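PDB 6SYN: peptidoglycan D,D-transpeptidase FtsI from Yersinia pestis, which probably cross-links peptidoglycan during septum formation as a penicillin-binding D,D-transpeptidase, an enzyme type that beta-lactam antibiotics inhibit. Local coordinates for residues 33-38 against 81-86; 119-124 against 224-229; 135-140 against 336-341; 187-192 against 217-222. All coordinates share one frame; numbering follows the deposited sequence.

Contact 1. Residues 33-38 against 81-86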
loop_
_atom_site.group_PDB
_atom_site.type_symbol
_atom_site.label_atom_id
_atom_site.label_comp_id
_atom_site.label_asym_id
_atom_site.label_seq_id
_atom_site.Cartn_x
_atom_site.Cartn_y
_atom_site.Cartn_z
ATOM N N VAL A 33 16.335 17.106 -23.171
ATOM C CA VAL A 33 15.841 16.398 -24.390
ATOM C C VAL A 33 15.367 17.426 -25.421
ATOM O O VAL A 33 15.199 18.605 -25.054
ATOM C CB VAL A 33 14.705 15.415 -24.043
ATOM C CG1 VAL A 33 15.175 14.323 -23.096
ATOM C CG2 VAL A 33 13.489 16.130 -23.472
ATOM N N ASN A 34 15.181 16.976 -26.664
ATOM C CA ASN A 34 14.299 17.614 -27.676
ATOM C C ASN A 34 12.987 16.821 -27.675
ATOM O O ASN A 34 13.055 15.574 -27.773
ATOM C CB ASN A 34 14.936 17.658 -29.068
ATOM C CG ASN A 34 16.425 17.943 -29.049
ATOM O OD1 ASN A 34 17.178 17.356 -29.826
ATOM N ND2 ASN A 34 16.862 18.834 -28.173
ATOM N N ALA A 35 11.851 17.506 -27.527
ATOM C CA ALA A 35 10.499 16.908 -27.433
ATOM C C ALA A 35 9.644 17.397 -28.605
ATOM O O ALA A 35 9.910 18.500 -29.118
ATOM C CB ALA A 35 9.866 17.261 -26.111
ATOM N N VAL A 36 8.657 16.594 -29.005
ATOM C CA VAL A 36 7.717 16.911 -30.116
ATOM C C VAL A 36 6.324 17.078 -29.515
ATOM O O VAL A 36 5.820 16.125 -28.887
ATOM C CB VAL A 36 7.740 15.845 -31.228
ATOM C CG1 VAL A 36 6.722 16.147 -32.320
ATOM C CG2 VAL A 36 9.131 15.698 -31.826
ATOM N N TRP A 37 5.744 18.263 -29.699
ATOM C CA TRP A 37 4.368 18.589 -29.259
ATOM C C TRP A 37 3.595 19.166 -30.442
ATOM O O TRP A 37 4.231 19.666 -31.382
ATOM C CB TRP A 37 4.391 19.528 -28.050
ATOM C CG TRP A 37 5.021 20.866 -28.283
ATOM C CD1 TRP A 37 6.350 21.175 -28.259
ATOM C CD2 TRP A 37 4.328 22.104 -28.509
ATOM N NE1 TRP A 37 6.531 22.514 -28.477
ATOM C CE2 TRP A 37 5.308 23.111 -28.628
ATOM C CE3 TRP A 37 2.981 22.457 -28.626
ATOM C CZ2 TRP A 37 4.980 24.444 -28.873
ATOM C CZ3 TRP A 37 2.657 23.773 -28.867
ATOM C CH2 TRP A 37 3.644 24.753 -28.990
ATOM N N ALA A 38 2.275 19.014 -30.415
ATOM C CA ALA A 38 1.344 19.593 -31.401
ATOM C C ALA A 38 0.535 20.681 -30.696
ATOM O O ALA A 38 0.232 20.502 -29.500
ATOM C CB ALA A 38 0.464 18.521 -31.990
ATOM N N PHE A 81 -1.311 22.701 -26.302
ATOM C CA PHE A 81 -0.190 21.756 -26.053
ATOM C C PHE A 81 -0.678 20.312 -25.884
ATOM O O PHE A 81 -1.492 20.042 -24.977
ATOM C CB PHE A 81 0.612 22.157 -24.815
ATOM C CG PHE A 81 1.916 21.411 -24.715
ATOM C CD1 PHE A 81 1.957 20.119 -24.217
ATOM C CD2 PHE A 81 3.091 21.974 -25.187
ATOM C CE1 PHE A 81 3.152 19.419 -24.161
ATOM C CE2 PHE A 81 4.285 21.273 -25.126
ATOM C CZ PHE A 81 4.314 19.998 -24.614
ATOM N N VAL A 82 -0.152 19.407 -26.716
ATOM C CA VAL A 82 -0.216 17.927 -26.518
ATOM C C VAL A 82 1.119 17.314 -26.959
ATOM O O VAL A 82 1.518 17.559 -28.122
ATOM C CB VAL A 82 -1.402 17.295 -27.273
ATOM C CG1 VAL A 82 -2.722 17.924 -26.859
ATOM C CG2 VAL A 82 -1.231 17.356 -28.786
ATOM N N TYR A 83 1.775 16.551 -26.075
ATOM C CA TYR A 83 2.999 15.764 -26.389
ATOM C C TYR A 83 2.667 14.712 -27.454
ATOM O O TYR A 83 1.580 14.090 -27.384
ATOM C CB TYR A 83 3.594 15.082 -25.148
ATOM C CG TYR A 83 4.486 15.951 -24.296
ATOM C CD1 TYR A 83 5.697 16.422 -24.779
ATOM C CD2 TYR A 83 4.130 16.289 -22.999
ATOM C CE1 TYR A 83 6.526 17.216 -23.999
ATOM C CE2 TYR A 83 4.943 17.085 -22.209
ATOM C CZ TYR A 83 6.145 17.551 -22.711
ATOM O OH TYR A 83 6.945 18.338 -21.934
ATOM N N LEU A 84 3.574 14.564 -28.430
ATOM C CA LEU A 84 3.620 13.460 -29.427
ATOM C C LEU A 84 4.813 12.550 -29.106
ATOM O O LEU A 84 4.695 11.328 -29.330
ATOM C CB LEU A 84 3.734 14.047 -30.839
ATOM C CG LEU A 84 2.628 15.020 -31.255
ATOM C CD1 LEU A 84 2.871 15.545 -32.662
ATOM C CD2 LEU A 84 1.249 14.374 -31.169
ATOM N N ALA A 85 5.918 13.124 -28.616
ATOM C CA ALA A 85 7.112 12.398 -28.123
ATOM C C ALA A 85 7.841 13.260 -27.088
ATOM O O ALA A 85 8.207 14.404 -27.419
ATOM C CB ALA A 85 8.020 12.040 -29.274
ATOM N N ARG A 86 8.059 12.722 -25.886
ATOM C CA ARG A 86 8.802 13.411 -24.799
ATOM C C ARG A 86 10.270 13.561 -25.219
ATOM O O ARG A 86 10.926 14.511 -24.758
ATOM C CB ARG A 86 8.653 12.634 -23.488
ATOM C CG ARG A 86 7.231 12.605 -22.948
ATOM C CD ARG A 86 7.171 12.335 -21.455
ATOM N NE ARG A 86 5.838 11.902 -21.045
ATOM C CZ ARG A 86 4.882 12.685 -20.538
ATOM N NH1 ARG A 86 3.710 12.157 -20.218
ATOM N NH2 ARG A 86 5.089 13.980 -20.345
#

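Contact 2. Residues 119-124 against 224-229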
loop_
_atom_site.group_PDB
_atom_site.type_symbol
_atom_site.label_atom_id
_atom_site.label_comp_id
_atom_site.label_asym_id
_atom_site.label_seq_id
_atom_site.Cartn_x
_atom_site.Cartn_y
_atom_site.Cartn_z
ATOM N N VAL A 119 6.836 0.825 -10.859
ATOM C CA VAL A 119 7.144 0.204 -9.531
ATOM C C VAL A 119 7.010 1.253 -8.411
ATOM O O VAL A 119 6.331 0.951 -7.411
ATOM C CB VAL A 119 8.537 -0.466 -9.550
ATOM C CG1 VAL A 119 8.934 -1.041 -8.197
ATOM C CG2 VAL A 119 8.635 -1.547 -10.618
ATOM N N MET A 120 7.627 2.431 -8.560
ATOM C CA MET A 120 7.567 3.543 -7.567
ATOM C C MET A 120 6.409 4.494 -7.904
ATOM O O MET A 120 6.193 5.435 -7.123
ATOM C CB MET A 120 8.852 4.380 -7.556
ATOM C CG MET A 120 10.131 3.631 -7.200
ATOM S SD MET A 120 10.461 3.375 -5.426
ATOM C CE MET A 120 9.722 4.828 -4.682
ATOM N N ALA A 121 5.713 4.287 -9.028
ATOM C CA ALA A 121 4.830 5.299 -9.662
ATOM C C ALA A 121 3.974 6.000 -8.600
ATOM O O ALA A 121 3.948 7.238 -8.582
ATOM C CB ALA A 121 3.972 4.661 -10.725
ATOM N N HIS A 122 3.309 5.233 -7.738
ATOM C CA HIS A 122 2.333 5.748 -6.744
ATOM C C HIS A 122 3.042 6.625 -5.700
ATOM O O HIS A 122 2.472 7.674 -5.349
ATOM C CB HIS A 122 1.538 4.583 -6.144
ATOM C CG HIS A 122 0.583 3.979 -7.118
ATOM N ND1 HIS A 122 -0.592 4.617 -7.489
ATOM C CD2 HIS A 122 0.630 2.824 -7.817
ATOM C CE1 HIS A 122 -1.233 3.870 -8.365
ATOM N NE2 HIS A 122 -0.502 2.765 -8.586
ATOM N N ILE A 123 4.239 6.232 -5.250
ATOM C CA ILE A 123 5.056 6.969 -4.233
ATOM C C ILE A 123 5.537 8.303 -4.822
ATOM O O ILE A 123 5.361 9.342 -4.173
ATOM C CB ILE A 123 6.263 6.128 -3.770
ATOM C CG1 ILE A 123 5.827 4.783 -3.182
ATOM C CG2 ILE A 123 7.134 6.927 -2.805
ATOM C CD1 ILE A 123 6.903 4.062 -2.399
ATOM N N ILE A 124 6.173 8.247 -5.991
ATOM C CA ILE A 124 6.845 9.401 -6.652
ATOM C C ILE A 124 5.769 10.300 -7.258
ATOM O O ILE A 124 5.761 11.502 -6.951
ATOM C CB ILE A 124 7.844 8.923 -7.725
ATOM C CG1 ILE A 124 8.842 7.897 -7.178
ATOM C CG2 ILE A 124 8.546 10.111 -8.362
ATOM C CD1 ILE A 124 9.809 8.441 -6.151
ATOM N N PRO A 224 -3.669 -2.334 -9.425
ATOM C CA PRO A 224 -2.878 -1.931 -10.594
ATOM C C PRO A 224 -2.068 -0.635 -10.437
ATOM O O PRO A 224 -2.411 0.194 -9.608
ATOM C CB PRO A 224 -3.957 -1.705 -11.658
ATOM C CG PRO A 224 -5.140 -1.215 -10.858
ATOM C CD PRO A 224 -5.104 -2.061 -9.602
ATOM N N SER A 225 -1.013 -0.497 -11.239
ATOM C CA SER A 225 -0.169 0.720 -11.295
ATOM C C SER A 225 -0.401 1.412 -12.638
ATOM O O SER A 225 -1.478 1.194 -13.230
ATOM C CB SER A 225 1.282 0.402 -11.065
ATOM O OG SER A 225 1.987 1.563 -10.641
ATOM N N TYR A 226 0.552 2.242 -13.063
ATOM C CA TYR A 226 0.545 2.977 -14.351
ATOM C C TYR A 226 1.991 3.259 -14.736
ATOM O O TYR A 226 2.853 3.228 -13.840
ATOM C CB TYR A 226 -0.267 4.273 -14.255
ATOM C CG TYR A 226 0.323 5.389 -13.425
ATOM C CD1 TYR A 226 1.217 6.297 -13.968
ATOM C CD2 TYR A 226 -0.061 5.579 -12.110
ATOM C CE1 TYR A 226 1.739 7.342 -13.220
ATOM C CE2 TYR A 226 0.451 6.615 -11.347
ATOM C CZ TYR A 226 1.351 7.504 -11.902
ATOM O OH TYR A 226 1.845 8.522 -11.140
ATOM N N ASN A 227 2.240 3.528 -16.018
ATOM C CA ASN A 227 3.582 3.926 -16.508
ATOM C C ASN A 227 3.664 5.452 -16.544
ATOM O O ASN A 227 2.958 6.100 -17.314
ATOM C CB ASN A 227 3.916 3.276 -17.849
ATOM C CG ASN A 227 5.372 3.455 -18.234
ATOM O OD1 ASN A 227 6.152 4.077 -17.511
ATOM N ND2 ASN A 227 5.751 2.902 -19.375
ATOM N N PRO A 228 4.537 6.065 -15.710
ATOM C CA PRO A 228 4.637 7.521 -15.607
ATOM C C PRO A 228 5.555 8.147 -16.664
ATOM O O PRO A 228 5.645 9.351 -16.708
ATOM C CB PRO A 228 5.244 7.711 -14.211
ATOM C CG PRO A 228 6.149 6.508 -14.042
ATOM C CD PRO A 228 5.481 5.386 -14.810
ATOM N N ASN A 229 6.199 7.313 -17.482
ATOM C CA ASN A 229 7.211 7.731 -18.484
ATOM C C ASN A 229 6.570 7.920 -19.864
ATOM O O ASN A 229 7.139 8.692 -20.655
ATOM C CB ASN A 229 8.352 6.715 -18.574
ATOM C CG ASN A 229 9.289 6.757 -17.386
ATOM O OD1 ASN A 229 9.648 7.828 -16.904
ATOM N ND2 ASN A 229 9.709 5.592 -16.921
#

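Contact 3. Residues 135-140 against 336-341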
loop_
_atom_site.group_PDB
_atom_site.type_symbol
_atom_site.label_atom_id
_atom_site.label_comp_id
_atom_site.label_asym_id
_atom_site.label_seq_id
_atom_site.Cartn_x
_atom_site.Cartn_y
_atom_site.Cartn_z
ATOM N N GLU A 135 0.832 14.734 -8.217
ATOM C CA GLU A 135 0.558 13.490 -7.446
ATOM C C GLU A 135 1.827 13.010 -6.726
ATOM O O GLU A 135 2.949 13.292 -7.200
ATOM C CB GLU A 135 -0.034 12.428 -8.381
ATOM C CG GLU A 135 -0.296 11.077 -7.726
ATOM C CD GLU A 135 -1.397 11.039 -6.674
ATOM O OE1 GLU A 135 -2.559 11.348 -7.023
ATOM O OE2 GLU A 135 -1.095 10.684 -5.508
ATOM N N GLY A 136 1.622 12.326 -5.594
ATOM C CA GLY A 136 2.658 11.682 -4.769
ATOM C C GLY A 136 3.695 12.665 -4.258
ATOM O O GLY A 136 3.370 13.853 -4.056
ATOM N N VAL A 137 4.910 12.162 -4.052
ATOM C CA VAL A 137 6.088 12.940 -3.574
ATOM C C VAL A 137 6.317 14.124 -4.520
ATOM O O VAL A 137 6.580 15.232 -4.018
ATOM C CB VAL A 137 7.322 12.026 -3.449
ATOM C CG1 VAL A 137 8.607 12.731 -3.844
ATOM C CG2 VAL A 137 7.427 11.445 -2.048
ATOM N N GLU A 138 6.212 13.893 -5.831
ATOM C CA GLU A 138 6.433 14.923 -6.883
ATOM C C GLU A 138 5.576 16.156 -6.550
ATOM O O GLU A 138 6.132 17.271 -6.554
ATOM C CB GLU A 138 6.152 14.327 -8.267
ATOM C CG GLU A 138 6.856 15.044 -9.405
ATOM C CD GLU A 138 8.342 14.761 -9.551
ATOM O OE1 GLU A 138 9.131 15.440 -8.876
ATOM O OE2 GLU A 138 8.707 13.882 -10.354
ATOM N N LYS A 139 4.294 15.970 -6.220
ATOM C CA LYS A 139 3.424 17.073 -5.724
ATOM C C LYS A 139 3.856 17.454 -4.304
ATOM O O LYS A 139 4.190 18.632 -4.084
ATOM C CB LYS A 139 1.936 16.705 -5.711
ATOM C CG LYS A 139 1.092 17.600 -4.809
ATOM C CD LYS A 139 -0.283 17.963 -5.336
ATOM C CE LYS A 139 -0.631 19.417 -5.076
ATOM N NZ LYS A 139 -2.031 19.731 -5.453
ATOM N N SER A 140 3.838 16.480 -3.390
ATOM C CA SER A 140 4.009 16.635 -1.919
ATOM C C SER A 140 5.217 17.522 -1.577
ATOM O O SER A 140 5.137 18.258 -0.579
ATOM C CB SER A 140 4.130 15.279 -1.274
ATOM O OG SER A 140 4.173 15.384 0.137
ATOM N N LEU A 336 2.263 11.871 6.545
ATOM C CA LEU A 336 3.378 11.742 5.563
ATOM C C LEU A 336 3.356 12.890 4.552
ATOM O O LEU A 336 4.335 13.000 3.797
ATOM C CB LEU A 336 3.296 10.389 4.854
ATOM C CG LEU A 336 3.750 9.200 5.694
ATOM C CD1 LEU A 336 3.653 7.918 4.889
ATOM C CD2 LEU A 336 5.167 9.411 6.213
ATOM N N GLY A 337 2.292 13.702 4.539
ATOM C CA GLY A 337 2.174 14.911 3.701
ATOM C C GLY A 337 1.757 14.592 2.276
ATOM O O GLY A 337 1.785 15.512 1.442
ATOM N N LEU A 338 1.374 13.343 2.000
ATOM C CA LEU A 338 0.994 12.880 0.640
ATOM C C LEU A 338 -0.456 13.281 0.369
ATOM O O LEU A 338 -1.212 13.448 1.352
ATOM C CB LEU A 338 1.188 11.365 0.551
ATOM C CG LEU A 338 2.633 10.890 0.701
ATOM C CD1 LEU A 338 2.697 9.370 0.779
ATOM C CD2 LEU A 338 3.503 11.406 -0.438
ATOM N N VAL A 339 -0.813 13.437 -0.911
ATOM C CA VAL A 339 -2.126 13.997 -1.354
ATOM C C VAL A 339 -3.196 12.907 -1.249
ATOM O O VAL A 339 -2.953 11.789 -1.752
ATOM C CB VAL A 339 -2.071 14.591 -2.773
ATOM C CG1 VAL A 339 -1.536 13.610 -3.802
ATOM C CG2 VAL A 339 -3.431 15.124 -3.201
ATOM N N GLY A 340 -4.334 13.246 -0.627
ATOM C CA GLY A 340 -5.464 12.333 -0.357
ATOM C C GLY A 340 -5.213 11.422 0.838
ATOM O O GLY A 340 -6.005 10.480 1.034
ATOM N N GLU A 341 -4.166 11.683 1.624
ATOM C CA GLU A 341 -3.779 10.830 2.776
ATOM C C GLU A 341 -4.881 10.888 3.838
ATOM O O GLU A 341 -5.055 11.958 4.438
ATOM C CB GLU A 341 -2.440 11.275 3.358
ATOM C CG GLU A 341 -1.938 10.364 4.462
ATOM C CD GLU A 341 -0.499 10.624 4.870
ATOM O OE1 GLU A 341 -0.077 10.091 5.917
ATOM O OE2 GLU A 341 0.191 11.366 4.142
HETATM O O HOH W 1 -3.132 9.635 -4.177
#

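Contact 4. Residues 187-192 against 217-222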
loop_
_atom_site.group_PDB
_atom_site.type_symbol
_atom_site.label_atom_id
_atom_site.label_comp_id
_atom_site.label_asym_id
_atom_site.label_seq_id
_atom_site.Cartn_x
_atom_site.Cartn_y
_atom_site.Cartn_z
ATOM N N ALA A 187 10.875 -3.036 -5.615
ATOM C CA ALA A 187 10.891 -3.929 -6.797
ATOM C C ALA A 187 10.378 -5.313 -6.386
ATOM O O ALA A 187 9.486 -5.838 -7.084
ATOM C CB ALA A 187 12.277 -4.000 -7.386
ATOM N N LEU A 188 10.901 -5.862 -5.283
ATOM C CA LEU A 188 10.488 -7.185 -4.744
ATOM C C LEU A 188 9.026 -7.124 -4.300
ATOM O O LEU A 188 8.244 -8.005 -4.693
ATOM C CB LEU A 188 11.367 -7.586 -3.560
ATOM C CG LEU A 188 10.842 -8.793 -2.785
ATOM C CD1 LEU A 188 10.789 -10.020 -3.686
ATOM C CD2 LEU A 188 11.678 -9.064 -1.548
ATOM N N VAL A 189 8.686 -6.146 -3.466
ATOM C CA VAL A 189 7.300 -5.968 -2.946
ATOM C C VAL A 189 6.343 -5.873 -4.140
ATOM O O VAL A 189 5.465 -6.742 -4.252
ATOM C CB VAL A 189 7.193 -4.747 -2.012
ATOM C CG1 VAL A 189 5.748 -4.341 -1.777
ATOM C CG2 VAL A 189 7.889 -5.003 -0.685
ATOM N N TYR A 190 6.512 -4.872 -5.007
ATOM C CA TYR A 190 5.562 -4.580 -6.110
ATOM C C TYR A 190 5.416 -5.807 -7.020
ATOM O O TYR A 190 4.284 -6.094 -7.446
ATOM C CB TYR A 190 5.991 -3.364 -6.932
ATOM C CG TYR A 190 5.192 -3.212 -8.202
ATOM C CD1 TYR A 190 3.949 -2.600 -8.198
ATOM C CD2 TYR A 190 5.651 -3.747 -9.395
ATOM C CE1 TYR A 190 3.199 -2.491 -9.358
ATOM C CE2 TYR A 190 4.916 -3.645 -10.563
ATOM C CZ TYR A 190 3.686 -3.013 -10.544
ATOM O OH TYR A 190 2.967 -2.911 -11.697
ATOM N N ARG A 191 6.518 -6.497 -7.322
ATOM C CA ARG A 191 6.543 -7.621 -8.297
ATOM C C ARG A 191 5.704 -8.787 -7.759
ATOM O O ARG A 191 4.985 -9.420 -8.557
ATOM C CB ARG A 191 7.987 -8.038 -8.584
ATOM C CG ARG A 191 8.146 -9.420 -9.202
ATOM C CD ARG A 191 9.561 -9.619 -9.713
ATOM N NE ARG A 191 10.605 -9.688 -8.682
ATOM C CZ ARG A 191 11.322 -8.657 -8.206
ATOM N NH1 ARG A 191 12.261 -8.878 -7.298
ATOM N NH2 ARG A 191 11.110 -7.418 -8.619
ATOM N N GLU A 192 5.799 -9.070 -6.462
ATOM C CA GLU A 192 5.032 -10.166 -5.813
ATOM C C GLU A 192 3.551 -9.777 -5.771
ATOM O O GLU A 192 2.704 -10.653 -6.028
ATOM C CB GLU A 192 5.612 -10.461 -4.428
ATOM C CG GLU A 192 7.023 -11.016 -4.486
ATOM C CD GLU A 192 7.152 -12.319 -5.254
ATOM O OE1 GLU A 192 6.182 -13.090 -5.270
ATOM O OE2 GLU A 192 8.221 -12.553 -5.837
ATOM N N VAL A 217 9.171 4.002 6.007
ATOM C CA VAL A 217 8.459 3.198 4.973
ATOM C C VAL A 217 9.505 2.748 3.953
ATOM O O VAL A 217 9.972 3.608 3.182
ATOM C CB VAL A 217 7.323 3.982 4.292
ATOM C CG1 VAL A 217 6.626 3.130 3.241
ATOM C CG2 VAL A 217 6.314 4.532 5.294
ATOM N N LEU A 218 9.860 1.460 3.982
ATOM C CA LEU A 218 10.893 0.829 3.122
ATOM C C LEU A 218 10.290 0.459 1.765
ATOM O O LEU A 218 11.041 0.451 0.770
ATOM C CB LEU A 218 11.444 -0.408 3.840
ATOM C CG LEU A 218 12.238 -0.111 5.111
ATOM C CD1 LEU A 218 12.534 -1.379 5.895
ATOM C CD2 LEU A 218 13.525 0.634 4.783
ATOM N N ALA A 219 8.996 0.133 1.730
ATOM C CA ALA A 219 8.274 -0.237 0.493
ATOM C C ALA A 219 6.791 0.113 0.632
ATOM O O ALA A 219 6.235 -0.096 1.721
ATOM C CB ALA A 219 8.481 -1.702 0.206
ATOM N N MET A 220 6.189 0.620 -0.448
ATOM C CA MET A 220 4.749 0.975 -0.534
ATOM C C MET A 220 4.296 0.841 -1.995
ATOM O O MET A 220 4.540 1.780 -2.785
ATOM C CB MET A 220 4.525 2.407 -0.041
ATOM C CG MET A 220 3.067 2.789 0.107
ATOM S SD MET A 220 2.887 4.562 0.406
ATOM C CE MET A 220 2.678 4.582 2.184
ATOM N N ALA A 221 3.667 -0.286 -2.339
ATOM C CA ALA A 221 3.287 -0.645 -3.723
ATOM C C ALA A 221 1.781 -0.903 -3.818
ATOM O O ALA A 221 1.162 -1.273 -2.805
ATOM C CB ALA A 221 4.075 -1.844 -4.177
ATOM N N ASN A 222 1.229 -0.689 -5.013
ATOM C CA ASN A 222 -0.198 -0.918 -5.355
ATOM C C ASN A 222 -0.266 -1.578 -6.731
ATOM O O ASN A 222 0.556 -1.240 -7.604
ATOM C CB ASN A 222 -1.008 0.377 -5.372
ATOM C CG ASN A 222 -0.772 1.242 -4.152
ATOM O OD1 ASN A 222 -1.311 0.967 -3.079
ATOM N ND2 ASN A 222 0.030 2.286 -4.306
#

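Contact 1. Residues 33-38 against 81-86
Segment 33-38, the end of strand 26-38, pairs antiparallel with 81-86, on strand 82-88, through a classic beta bulge in the N-terminal, non-catalytic part of the protein. The bulge is at Leu84 and Ala85, which both face Val36. Val36 O is gripped twice, by Leu84 N at 2.8 Å and by Ala85 N at 3.0 Å, while Val36 N donates to Ala85 O at 2.7 Å. Past the bulge the ladder resumes with Ala38 N to Val82 O at 2.8 Å and its return bond from Val82 N. Trp37 lies between, in a non-hydrogen-bonded pair with Tyr83. Its CG occupies the crowded position between backbone N and carbonyl carbon (chi1 62°), which lays the indole beside the Phe81 ring, Trp37 CG 3.3 Å from Phe81 CE2. Trp37 CB stands over the Phe81 face, 3.8 Å from the centroid. The Trp37 five-membered ring and the Phe81 ring are near parallel (18°) but slid apart, so they barely overlap. On the other face, Leu84 CD1 reaches Val36 CG1 and Ala38 CB, each at 3.9 Å. Strand 104-113 flanks strand 26-38 as well, stacking His105 on Trp37 and supplying Arg107 as a cation-pi partner, whereas helices 40-45 and 66-74 cover the side of Ala38, Val82 and Leu84.

Contact 2. Residues 119-124 against 224-229
Beginning at Pro224, which follows a cis peptide bond, the irregular segment 224-229 passes alongside the short helix 121-124. The carbonyl oxygen Pro224 O lies near the plane of the His122 imidazole, at its edge, and accepts a weak hydrogen bond from His122 NE2 (3.4 Å, 143° at the hydrogen). Ser225 comes next; its OG is anti to the backbone N and lies 3.7 Å from Ala121 CB, but is hydrogen-bonded to Gln118 O, just before segment 119-124. Tyr226 carries most of the apolar contact. With CG in the crowded position between backbone N and carbonyl carbon, chi1 70° turns one ring face to Ala121, whose CB stands over it, offset toward the rim and 4.1 Å from the centroid, a CH-pi contact. The same ring turns its edge toward the face of His122, a T-shaped pair with centroids 5.7 Å apart and planes at 83°. After Asn227, whose OD1 accepts from Asn229 N in an Asx turn, Pro228 CG closes on Ala121 CB at 4.4 Å. The Ala121 methyl and the rings of Tyr226, His122 and Pro228 thus make a mostly apolar and aromatic contact between the N-terminal part and the transpeptidase domain, its direct polar link the weak His122-Pro224 bond, without a salt bridge between the segments.

Contact 3. Residues 135-140 against 336-341
Helix 136-140, with Glu135 before it, belongs to the N-terminal part and meets loop 336-341 of the transpeptidase domain, an interdomain contact of one direct hydrogen bond, one water bridge and a small apolar patch. Ser140 has its OG anti to the backbone N (chi1 -175°), which aims the hydroxyl at the loop, where it donates to Gly337 O at 2.7 Å. It approaches from above the carbonyl plane, 71° out of it, so the bond avoids the lone-pair directions. Leu338, with CG anti to its carbonyl carbon, sends CD2 to the helix: this methyl lies 4.0 Å from Ser140 CB and 4.2 Å from Val137 CG2. Glu135 reaches the loop by a bend. Its CG is anti to the backbone N, but the chain turns at chi2 (68°), and the Glu135 side chain crosses that of Val339 at about a right angle, with OE2 3.4 Å from Val339 CG1. That methyl holds the crowded position between backbone N and carbonyl carbon. Glu135 OE2 also takes a weak bond from Gly136 N and a bond donated by a water 2.6 Å from Glu135 OE2, and the same water donates to Val339 O. The loop is shaped from within by Glu341, whose extended chain lets the carboxylate reach back past the type II turn 338-341 to the N-H groups of Leu338 and Leu336: OE1 accepts from Leu336 N at 3.0 Å on its syn lone pair, and OE2 from Leu338 N at 3.1 Å. Around this junction, helix 242-245 packs Ile244 against Leu338 and Glu341, while strand 19-20 lies by Val137 through Ile19.

Contact 4. Residues 187-192 against 217-222
This contact is helix-on-sheet packing in the penicillin-binding transpeptidase fold: helix 183-199 lies against strand 217-223, an outer strand of the five-stranded antiparallel sheet. The axes of the short segments 187-192 and 217-222 run in nearly the same direction, 25° apart, and come within 7.7 Å, a close approach that the small alanine side chains of the strand allow.

Apolar contacts carry most of it. Ala219 and Ala221 point their CB atoms toward the helix from the same face of the strand, and Val189 straddles them with its two branches. CG2, anti to the carbonyl carbon, touches Ala219 CB at 3.5 Å; CG1, anti to the backbone N, touches Ala221 CB at 3.8 Å. Ala221 CB also rests against the helix backbone, 3.7 Å from Tyr190 CA, and lies as close to Tyr190 CB. Ile498 of helix 492-505 meets Val189 as well, so a second helix shares this layer.

The polar ends find their partners outside the two segments. Tyr190 OH bonds Gln118 NE2, and Asn222, whose CB is directed away from the helix, gives its amide ND2 to Asn241 OD1. Across the two segments themselves the polar element is confined to a ring edge. Tyr190 CG is anti to the backbone N (chi1 169°), which lays the ring beside the strand, so that Tyr190 CE1 meets Asn222 O in the ring plane at 3.4 Å.

Contact 4 is the buried one, its centre about 8 Å from that of the chain, and is wholly apolar apart from a carbonyl at a ring edge. Contact 1, about 33 Å out, is partly buried and relies on backbone bonds of a bulged strand pair. Contacts 2 and 3 fall between and tie the N-terminal part to the transpeptidase domain, contact 2 mainly by rings and a methyl, contact 3 by a hydroxyl bond and a water beside a small apolar patch. Helices 121-124 and 136-140 are joined by probable hydrogen bonds from Val137 N to Ile123 O and from Glu138 N to Ile124 O. Contact 2 also packs on contact 4, where Ile123 meets Met220, and touches contact 1 between Asn229 and Arg86.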